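Local coordinates for protein extracellular ligand-binding receptor (PDB 4Q6B) that binds leucine and probably serves as the substrate-binding protein of an amino-acid ABC transporter, at residues M145-T150 and I171-R176; Q140-M145 and G197-F202; Q313-L318 and H328-R333. All blocks are in the same frame, centred on the assembly; numbering follows the deposited sequence.

Contacts 1 and 2 are neighbours in the seven-stranded sheet of one lobe, with centres about 9 Å apart. They share Met-145 on strand 144-149, which has strand 172-177 on one side and strand 200-204 on the other. Thr-172 N and Glu-143 O, 2.8 Å apart in a probable hydrogen bond, join them directly, as do Val-146 O and Phe-202 N at 2.9 Å. Contact 3 stands apart, its centre about 35 Å from that of contact 1 and about 37 Å from that of contact 2, and packs beside the five-stranded sheet. A calcium ion is bound within contact 1; none of the three contacts includes a residue of the leucine pocket.

Contact 1: M145-T150 and I171-R176; sequences MVIYYT and ITIVDR. With CA (calcium ion), chain E.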
loop_
_atom_site.group_PDB
_atom_site.type_symbol
_atom_site.label_atom_id
_atom_site.label_comp_id
_atom_site.label_asym_id
_atom_site.label_seq_id
_atom_site.Cartn_x
_atom_site.Cartn_y
_atom_site.Cartn_z
HETATM N N MSE A 145 4.215 24.859 -3.644
HETATM C CA MSE A 145 3.679 23.992 -2.597
HETATM C C MSE A 145 4.663 23.870 -1.424
HETATM O O MSE A 145 5.872 24.168 -1.540
HETATM C CB MSE A 145 3.339 22.600 -3.166
HETATM C CG MSE A 145 2.117 22.632 -4.117
HETATM SE SE MSE A 145 1.665 20.866 -4.661
HETATM C CE MSE A 145 1.042 20.164 -2.924
ATOM N N VAL A 146 4.140 23.415 -0.285
ATOM C CA VAL A 146 4.953 23.164 0.922
ATOM C C VAL A 146 4.955 21.666 1.220
ATOM O O VAL A 146 3.965 20.999 0.980
ATOM C CB VAL A 146 4.389 23.934 2.153
ATOM C CG1 VAL A 146 5.019 23.469 3.484
ATOM C CG2 VAL A 146 4.647 25.453 2.016
ATOM N N ILE A 147 6.055 21.121 1.737
ATOM C CA ILE A 147 6.084 19.697 2.088
ATOM C C ILE A 147 6.324 19.589 3.592
ATOM O O ILE A 147 7.318 20.115 4.108
ATOM C CB ILE A 147 7.199 18.921 1.338
ATOM C CG1 ILE A 147 6.926 18.881 -0.176
ATOM C CG2 ILE A 147 7.306 17.449 1.844
ATOM C CD1 ILE A 147 8.106 18.261 -0.940
ATOM N N TYR A 148 5.413 18.917 4.307
ATOM C CA TYR A 148 5.611 18.599 5.738
ATOM C C TYR A 148 6.058 17.159 5.754
ATOM O O TYR A 148 5.355 16.300 5.231
ATOM C CB TYR A 148 4.274 18.723 6.495
ATOM C CG TYR A 148 4.325 18.372 7.968
ATOM C CD1 TYR A 148 5.368 18.819 8.791
ATOM C CD2 TYR A 148 3.288 17.662 8.558
ATOM C CE1 TYR A 148 5.398 18.522 10.192
ATOM C CE2 TYR A 148 3.289 17.372 9.913
ATOM C CZ TYR A 148 4.337 17.811 10.735
ATOM O OH TYR A 148 4.362 17.505 12.077
ATOM N N TYR A 149 7.221 16.862 6.317
ATOM C CA TYR A 149 7.720 15.493 6.181
ATOM C C TYR A 149 8.280 14.934 7.492
ATOM O O TYR A 149 8.599 15.701 8.388
ATOM C CB TYR A 149 8.784 15.410 5.070
ATOM C CG TYR A 149 10.063 16.098 5.426
ATOM C CD1 TYR A 149 11.171 15.373 5.888
ATOM C CD2 TYR A 149 10.174 17.473 5.311
ATOM C CE1 TYR A 149 12.325 16.012 6.266
ATOM C CE2 TYR A 149 11.331 18.117 5.673
ATOM C CZ TYR A 149 12.396 17.391 6.127
ATOM O OH TYR A 149 13.556 18.041 6.482
ATOM N N THR A 150 8.376 13.602 7.614
ATOM C CA THR A 150 9.057 12.991 8.742
ATOM C C THR A 150 10.540 12.876 8.419
ATOM O O THR A 150 10.919 12.357 7.363
ATOM C CB THR A 150 8.496 11.599 9.058
ATOM O OG1 THR A 150 7.115 11.733 9.438
ATOM C CG2 THR A 150 9.272 10.941 10.194
ATOM N N ILE A 171 6.032 22.613 -10.672
ATOM C CA ILE A 171 5.703 23.005 -9.293
ATOM C C ILE A 171 6.959 23.257 -8.501
ATOM O O ILE A 171 7.877 22.412 -8.470
ATOM C CB ILE A 171 4.855 21.895 -8.624
ATOM C CG1 ILE A 171 3.566 21.671 -9.425
ATOM C CG2 ILE A 171 4.513 22.225 -7.168
ATOM C CD1 ILE A 171 2.809 20.427 -8.945
ATOM N N THR A 172 7.018 24.430 -7.843
ATOM C CA THR A 172 8.143 24.799 -7.006
ATOM C C THR A 172 7.787 24.435 -5.575
ATOM O O THR A 172 6.656 24.693 -5.143
ATOM C CB THR A 172 8.336 26.322 -7.080
ATOM O OG1 THR A 172 8.600 26.694 -8.438
ATOM C CG2 THR A 172 9.490 26.779 -6.205
ATOM N N ILE A 173 8.736 23.858 -4.848
ATOM C CA ILE A 173 8.565 23.617 -3.432
ATOM C C ILE A 173 9.118 24.838 -2.713
ATOM O O ILE A 173 10.331 25.052 -2.688
ATOM C CB ILE A 173 9.290 22.337 -2.972
ATOM C CG1 ILE A 173 8.746 21.104 -3.733
ATOM C CG2 ILE A 173 9.143 22.148 -1.449
ATOM C CD1 ILE A 173 7.187 20.907 -3.594
ATOM N N VAL A 174 8.236 25.657 -2.142
ATOM C CA VAL A 174 8.674 26.912 -1.550
ATOM C C VAL A 174 9.136 26.747 -0.094
ATOM O O VAL A 174 9.832 27.601 0.431
ATOM C CB VAL A 174 7.584 28.012 -1.650
ATOM C CG1 VAL A 174 7.234 28.279 -3.120
ATOM C CG2 VAL A 174 6.343 27.629 -0.824
ATOM N N ASP A 175 8.754 25.646 0.558
ATOM C CA ASP A 175 9.293 25.383 1.896
ATOM C C ASP A 175 9.110 23.911 2.202
ATOM O O ASP A 175 8.159 23.306 1.761
ATOM C CB ASP A 175 8.580 26.232 2.960
ATOM C CG ASP A 175 9.267 26.192 4.335
ATOM O OD1 ASP A 175 10.511 25.948 4.428
ATOM O OD2 ASP A 175 8.548 26.462 5.344
ATOM N N ARG A 176 10.040 23.330 2.941
ATOM C CA ARG A 176 9.827 21.997 3.491
ATOM C C ARG A 176 10.139 22.110 4.977
ATOM O O ARG A 176 10.980 22.955 5.411
ATOM C CB ARG A 176 10.715 20.937 2.788
ATOM C CG ARG A 176 12.162 20.996 3.198
ATOM C CD ARG A 176 12.861 19.674 2.903
ATOM N NE ARG A 176 12.629 19.218 1.536
ATOM C CZ ARG A 176 12.901 17.982 1.111
ATOM N NH1 ARG A 176 12.666 17.638 -0.155
ATOM N NH2 ARG A 176 13.398 17.087 1.952
HETATM CA CA CA E . 12.134 24.920 5.925
HETATM O O HOH W 1 10.516 25.822 7.407
HETATM O O HOH W 2 12.801 24.576 3.616
HETATM O O HOH W 3 12.955 24.018 8.431
HETATM O O HOH W 4 13.956 23.606 6.118
HETATM O O HOH W 5 12.984 26.885 5.710
#
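Ile-147 and Ile-173 meet on one face of a parallel strand pair, their side chains crossing at about a right angle with Ile-147 CD1 3.9 Å from Ile-173 CD1. Beta-branched residues suit this extended backbone. Further back, the selenomethionine Met-145 lays CG 3.9 Å from CG2 of Ile-171. At the other end Arg-176 passes Tyr-149 obliquely: CG takes the crowded position between backbone N and carbonyl carbon (chi1 75°), and CD approaches ring atom CE2 to 3.5 Å. NH2 stands over the ring face toward its rim, the two planes 59° apart; with Arg-176 CZ 5.1 Å from the centroid of the Tyr-149 ring, any cation-pi attraction is weak. NH1 is salt-bridged to Glu-163.

On the other face Val-146 and Asp-175 lie side by side, pointing the same way. Asp-175 OD1 binds the calcium ion at 2.4 Å, joined by Arg-176 O and five waters, while OD2 accepts from Trp-193 NE1. Met-145 N bonds to Thr-172 O at 2.9 Å and Ile-147 N to Asp-175 O at 3.0 Å. Residues 173 to 176 run against only 145 to 147, an extra residue on the edge strand. Helix 153-168, the crossover of this beta-alpha-beta unit, covers the Ile-173 and Tyr-149 face; helix 183-195 covers that of Val-146 and Asp-175.

Contact 2: Q140-M145 and G197-F202; sequences QGHERM and GMDGIF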
loop_
_atom_site.group_PDB
_atom_site.type_symbol
_atom_site.label_atom_id
_atom_site.label_comp_id
_atom_site.label_asym_id
_atom_site.label_seq_id
_atom_site.Cartn_x
_atom_site.Cartn_y
_atom_site.Cartn_z
ATOM N N GLN A 140 -4.367 20.473 -11.904
ATOM C CA GLN A 140 -5.286 21.264 -11.081
ATOM C C GLN A 140 -4.812 22.699 -10.840
ATOM O O GLN A 140 -5.518 23.500 -10.245
ATOM C CB GLN A 140 -5.621 20.543 -9.771
ATOM C CG GLN A 140 -6.351 19.245 -9.996
ATOM C CD GLN A 140 -7.733 19.485 -10.558
ATOM O OE1 GLN A 140 -8.567 20.117 -9.906
ATOM N NE2 GLN A 140 -7.979 19.021 -11.778
ATOM N N GLY A 141 -3.631 23.050 -11.310
ATOM C CA GLY A 141 -3.220 24.455 -11.230
ATOM C C GLY A 141 -2.297 24.753 -10.046
ATOM O O GLY A 141 -2.057 25.926 -9.744
ATOM N N HIS A 142 -1.775 23.731 -9.383
ATOM C CA HIS A 142 -0.792 23.991 -8.350
ATOM C C HIS A 142 0.530 24.424 -8.939
ATOM O O HIS A 142 0.967 23.880 -9.936
ATOM C CB HIS A 142 -0.617 22.784 -7.455
ATOM C CG HIS A 142 -1.814 22.517 -6.615
ATOM N ND1 HIS A 142 -1.955 23.026 -5.347
ATOM C CD2 HIS A 142 -2.957 21.853 -6.886
ATOM C CE1 HIS A 142 -3.125 22.661 -4.862
ATOM N NE2 HIS A 142 -3.748 21.939 -5.772
ATOM N N GLU A 143 1.151 25.414 -8.310
ATOM C CA GLU A 143 2.450 25.915 -8.758
ATOM C C GLU A 143 3.500 26.058 -7.665
ATOM O O GLU A 143 4.699 26.021 -7.957
ATOM C CB GLU A 143 2.296 27.291 -9.434
ATOM C CG GLU A 143 1.279 27.273 -10.571
ATOM C CD GLU A 143 1.429 28.419 -11.549
ATOM O OE1 GLU A 143 2.166 29.371 -11.260
ATOM O OE2 GLU A 143 0.800 28.344 -12.621
ATOM N N ARG A 144 3.066 26.354 -6.427
ATOM C CA ARG A 144 3.977 26.661 -5.308
ATOM C C ARG A 144 3.485 25.882 -4.084
ATOM O O ARG A 144 2.424 26.180 -3.566
ATOM C CB ARG A 144 3.964 28.161 -4.998
ATOM C CG ARG A 144 4.268 29.062 -6.208
ATOM C CD ARG A 144 4.806 30.468 -5.859
ATOM N NE ARG A 144 6.198 30.506 -6.320
ATOM C CZ ARG A 144 7.240 31.014 -5.667
ATOM N NH1 ARG A 144 7.096 31.623 -4.488
ATOM N NH2 ARG A 144 8.445 30.929 -6.217
HETATM N N MSE A 145 4.215 24.859 -3.644
HETATM C CA MSE A 145 3.679 23.992 -2.597
HETATM C C MSE A 145 4.663 23.870 -1.424
HETATM O O MSE A 145 5.872 24.168 -1.540
HETATM C CB MSE A 145 3.339 22.600 -3.166
HETATM C CG MSE A 145 2.117 22.632 -4.117
HETATM SE SE MSE A 145 1.665 20.866 -4.661
HETATM C CE MSE A 145 1.042 20.164 -2.924
ATOM N N GLY A 197 3.392 32.597 -1.568
ATOM C CA GLY A 197 2.371 32.280 -2.548
ATOM C C GLY A 197 1.937 30.835 -2.543
ATOM O O GLY A 197 1.521 30.319 -3.577
HETATM N N MSE A 198 2.005 30.194 -1.375
HETATM C CA MSE A 198 1.642 28.794 -1.252
HETATM C C MSE A 198 0.253 28.477 -1.727
HETATM O O MSE A 198 -0.688 29.199 -1.408
HETATM C CB MSE A 198 1.727 28.322 0.212
HETATM C CG MSE A 198 1.158 26.912 0.425
HETATM SE SE MSE A 198 1.139 26.461 2.365
HETATM C CE MSE A 198 -0.247 27.707 2.969
ATOM N N ASP A 199 0.110 27.359 -2.459
ATOM C CA ASP A 199 -1.230 26.948 -2.904
ATOM C C ASP A 199 -1.602 25.524 -2.532
ATOM O O ASP A 199 -2.668 25.036 -2.910
ATOM C CB ASP A 199 -1.423 27.192 -4.416
ATOM C CG ASP A 199 -0.413 26.462 -5.275
ATOM O OD1 ASP A 199 0.027 27.055 -6.302
ATOM O OD2 ASP A 199 -0.071 25.290 -4.984
ATOM N N GLY A 200 -0.736 24.837 -1.798
ATOM C CA GLY A 200 -1.052 23.484 -1.368
ATOM C C GLY A 200 0.036 22.946 -0.481
ATOM O O GLY A 200 1.185 23.411 -0.544
ATOM N N ILE A 201 -0.314 21.944 0.320
ATOM C CA ILE A 201 0.642 21.239 1.181
ATOM C C ILE A 201 0.609 19.743 0.918
ATOM O O ILE A 201 -0.481 19.119 0.945
ATOM C CB ILE A 201 0.340 21.484 2.673
ATOM C CG1 ILE A 201 0.441 22.958 2.974
ATOM C CG2 ILE A 201 1.353 20.748 3.555
ATOM C CD1 ILE A 201 -0.176 23.390 4.343
ATOM N N PHE A 202 1.790 19.171 0.676
ATOM C CA PHE A 202 1.932 17.725 0.613
ATOM C C PHE A 202 2.476 17.223 1.954
ATOM O O PHE A 202 3.525 17.651 2.423
ATOM C CB PHE A 202 2.890 17.340 -0.488
ATOM C CG PHE A 202 3.061 15.866 -0.623
ATOM C CD1 PHE A 202 2.004 15.062 -0.954
ATOM C CD2 PHE A 202 4.283 15.284 -0.321
ATOM C CE1 PHE A 202 2.155 13.677 -1.035
ATOM C CE2 PHE A 202 4.455 13.895 -0.412
ATOM C CZ PHE A 202 3.383 13.094 -0.763
#
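The carboxylate of Asp-199 gathers three N-H groups from residues 142 to 144. OD1 accepts two backbone bonds, from Glu-143 N at 2.8 Å on its syn side and from Arg-144 N at 3.1 Å, the latter arriving from above the carboxylate plane. OD2 receives His-142 ND1 at 3.0 Å from above the carboxylate plane, 55° out of it; the ring and carboxylate planes are 78° apart. Asp-199 CG sits between its own backbone N and carbonyl carbon (chi1 59°), and the carboxylate it carries faces residues 142 to 144. The backbone N of Asp-199 bonds in turn to Arg-144 O at 2.8 Å. Aspartate fits because its carboxylate reaches these N-H groups from so close to the main chain. An alanine here would probably leave the N-H groups of Glu-143 and Arg-144 without their acceptor and the His-142 ring freer to turn.

Beside this polar knot, Arg-144 CB rests 3.6 Å from Gly-197 O, and NH1 bonds to Phe-196 O. Met-145 sends CE to within 4.2 Å of Phe-202 CB, where Leu-137 and Ile-228 add apolar cover. Leu-137 and Pro-226 also flank His-142. Glycines set the backbone in place: Gly-141 and Gly-197 each end a helix in a Schellman motif with positive phi, and a side chain on Gly-200 would run into the His-142 ring.

Glu-143 has been seen as a calcium ligand in this protein, although no calcium is bound to it in this chain. Here two helices end and, a few residues later, neighbouring parallel strands 144-149 and 200-204 begin, the helix-to-strand turns typical of the alpha/beta lobes of periplasmic binding proteins.

Contact 3: Q313-L318 and H328-R333; sequences QGLRDL and HRFDGR
The end of helix 311-317 packs on the loop that follows strand 326-328, chiefly through Leu-315 and Arg-316 on the helix and Phe-330 and Asp-331 on the loop. Phe-330 turns the rim of its ring to the helix. Its CD2 lies 4.1 Å from Leu-315 CB, and CE2 is equally far, at 4.1 Å, from Leu-315 CD2. Leu-315 O lies in the plane of the same ring, 3.7 Å from CD2, so the carbonyl faces a C-H edge rather than the pi cloud. A phenylalanine suits this place because its apolar rim packs against Leu-315; the same carbonyl oxygen also takes a bond from a water, which accepts from Phe-330 N. A second water stands within bonding distance of both Arg-316 O and Phe-330 O, so carbonyls near the helix end are met by solvent.

Arg-316 makes the direct polar link. Its chain is extended from CG to NE (chi2 -175°, chi3 175°), long enough for NE to donate to Asp-331 O at 3.0 Å. That oxygen lies close to the guanidinium plane, and the N-H points at it fairly straight, at 163°. NH1 of the same group bonds to Ile-117 O, so two chain segments share one guanidinium. The loop is shaped by Asp-331, whose OD1 accepts from Arg-333 N at 3.0 Å.

Outward, Leu-315 also packs on Leu-296 and Ala-299 of helix 284-301, and Phe-330 meets Phe-120 edge to face. The contact thus joins a helix end to a loop folded by an Asx turn, beside edge strand 119-121 of the five-stranded parallel sheet in this alpha/beta fold.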
loop_
_atom_site.group_PDB
_atom_site.type_symbol
_atom_site.label_atom_id
_atom_site.label_comp_id
_atom_site.label_asym_id
_atom_site.label_seq_id
_atom_site.Cartn_x
_atom_site.Cartn_y
_atom_site.Cartn_z
ATOM N N GLN A 313 9.601 -16.840 -10.360
ATOM C CA GLN A 313 9.621 -16.747 -11.813
ATOM C C GLN A 313 8.226 -16.962 -12.376
ATOM O O GLN A 313 7.864 -16.353 -13.358
ATOM C CB GLN A 313 10.665 -17.668 -12.463
ATOM C CG GLN A 313 10.952 -17.373 -13.937
ATOM C CD GLN A 313 11.403 -15.938 -14.204
ATOM O OE1 GLN A 313 12.333 -15.447 -13.592
ATOM N NE2 GLN A 313 10.723 -15.265 -15.113
ATOM N N GLY A 314 7.447 -17.837 -11.753
ATOM C CA GLY A 314 6.089 -18.052 -12.220
ATOM C C GLY A 314 5.237 -16.802 -12.061
ATOM O O GLY A 314 4.399 -16.523 -12.916
ATOM N N LEU A 315 5.449 -16.048 -10.981
ATOM C CA LEU A 315 4.727 -14.767 -10.825
ATOM C C LEU A 315 5.083 -13.750 -11.896
ATOM O O LEU A 315 4.202 -13.033 -12.444
ATOM C CB LEU A 315 4.974 -14.147 -9.442
ATOM C CG LEU A 315 4.214 -14.781 -8.275
ATOM C CD1 LEU A 315 4.787 -14.218 -6.997
ATOM C CD2 LEU A 315 2.718 -14.520 -8.355
ATOM N N ARG A 316 6.368 -13.675 -12.229
ATOM C CA ARG A 316 6.803 -12.807 -13.312
ATOM C C ARG A 316 6.260 -13.255 -14.676
ATOM O O ARG A 316 5.868 -12.430 -15.503
ATOM C CB ARG A 316 8.336 -12.727 -13.325
ATOM C CG ARG A 316 8.860 -11.912 -12.107
ATOM C CD ARG A 316 10.366 -11.723 -12.159
ATOM N NE ARG A 316 10.706 -10.846 -11.047
ATOM C CZ ARG A 316 11.154 -11.253 -9.866
ATOM N NH1 ARG A 316 11.416 -12.540 -9.630
ATOM N NH2 ARG A 316 11.376 -10.338 -8.924
ATOM N N ASP A 317 6.144 -14.557 -14.857
ATOM C CA ASP A 317 5.670 -15.137 -16.111
ATOM C C ASP A 317 4.195 -14.837 -16.356
ATOM O O ASP A 317 3.735 -14.948 -17.507
ATOM C CB ASP A 317 5.892 -16.651 -16.112
ATOM C CG ASP A 317 7.342 -17.042 -16.430
ATOM O OD1 ASP A 317 7.703 -18.224 -16.209
ATOM O OD2 ASP A 317 8.112 -16.170 -16.906
ATOM N N LEU A 318 3.452 -14.461 -15.322
ATOM C CA LEU A 318 2.037 -14.084 -15.552
ATOM C C LEU A 318 1.922 -12.878 -16.470
ATOM O O LEU A 318 0.947 -12.763 -17.225
ATOM C CB LEU A 318 1.312 -13.824 -14.239
ATOM C CG LEU A 318 1.155 -15.116 -13.452
ATOM C CD1 LEU A 318 0.555 -14.847 -12.097
ATOM C CD2 LEU A 318 0.367 -16.154 -14.209
ATOM N N HIS A 328 -2.323 -5.796 -12.809
ATOM C CA HIS A 328 -1.077 -6.042 -12.076
ATOM C C HIS A 328 -0.001 -6.489 -13.051
ATOM O O HIS A 328 -0.293 -7.166 -14.016
ATOM C CB HIS A 328 -1.287 -7.168 -11.053
ATOM C CG HIS A 328 -2.157 -6.783 -9.879
ATOM N ND1 HIS A 328 -1.664 -6.149 -8.750
ATOM C CD2 HIS A 328 -3.481 -6.968 -9.651
ATOM C CE1 HIS A 328 -2.649 -5.959 -7.884
ATOM N NE2 HIS A 328 -3.760 -6.446 -8.409
ATOM N N ARG A 329 1.251 -6.131 -12.791
ATOM C CA ARG A 329 2.343 -6.724 -13.559
ATOM C C ARG A 329 3.630 -6.556 -12.780
ATOM O O ARG A 329 3.965 -5.444 -12.384
ATOM C CB ARG A 329 2.471 -6.049 -14.912
ATOM C CG ARG A 329 3.547 -6.684 -15.747
ATOM C CD ARG A 329 3.647 -5.989 -17.081
ATOM N NE ARG A 329 4.479 -6.853 -17.941
ATOM C CZ ARG A 329 4.504 -6.789 -19.272
ATOM N NH1 ARG A 329 5.298 -7.613 -19.967
ATOM N NH2 ARG A 329 3.728 -5.917 -19.915
ATOM N N PHE A 330 4.335 -7.651 -12.552
ATOM C CA PHE A 330 5.576 -7.589 -11.752
ATOM C C PHE A 330 6.766 -7.387 -12.646
ATOM O O PHE A 330 6.863 -8.009 -13.708
ATOM C CB PHE A 330 5.770 -8.868 -10.963
ATOM C CG PHE A 330 4.726 -9.097 -9.972
ATOM C CD1 PHE A 330 4.538 -8.193 -8.944
ATOM C CD2 PHE A 330 3.961 -10.248 -10.018
ATOM C CE1 PHE A 330 3.572 -8.407 -8.003
ATOM C CE2 PHE A 330 3.006 -10.473 -9.040
ATOM C CZ PHE A 330 2.827 -9.534 -8.035
ATOM N N ASP A 331 7.674 -6.496 -12.244
ATOM C CA ASP A 331 8.914 -6.343 -12.986
ATOM C C ASP A 331 10.045 -7.215 -12.412
ATOM O O ASP A 331 9.812 -8.046 -11.512
ATOM C CB ASP A 331 9.316 -4.861 -13.173
ATOM C CG ASP A 331 9.817 -4.181 -11.883
ATOM O OD1 ASP A 331 10.014 -4.847 -10.855
ATOM O OD2 ASP A 331 10.046 -2.951 -11.917
ATOM N N GLY A 332 11.254 -7.036 -12.947
ATOM C CA GLY A 332 12.381 -7.874 -12.589
ATOM C C GLY A 332 12.814 -7.694 -11.136
ATOM O O GLY A 332 13.530 -8.545 -10.573
ATOM N N ARG A 333 12.386 -6.596 -10.531
ATOM C CA ARG A 333 12.777 -6.309 -9.157
ATOM C C ARG A 333 11.673 -6.622 -8.179
ATOM O O ARG A 333 11.880 -6.551 -6.970
ATOM C CB ARG A 333 13.212 -4.855 -9.041
ATOM C CG ARG A 333 14.176 -4.480 -10.142
ATOM C CD ARG A 333 14.775 -3.130 -9.868
ATOM N NE ARG A 333 13.838 -2.338 -9.086
ATOM C CZ ARG A 333 14.203 -1.449 -8.169
ATOM N NH1 ARG A 333 15.492 -1.231 -7.928
ATOM N NH2 ARG A 333 13.278 -0.787 -7.492
HETATM O O HOH W 6 3.538 -10.432 -13.596
HETATM O O HOH W 7 5.736 -9.621 -15.496
#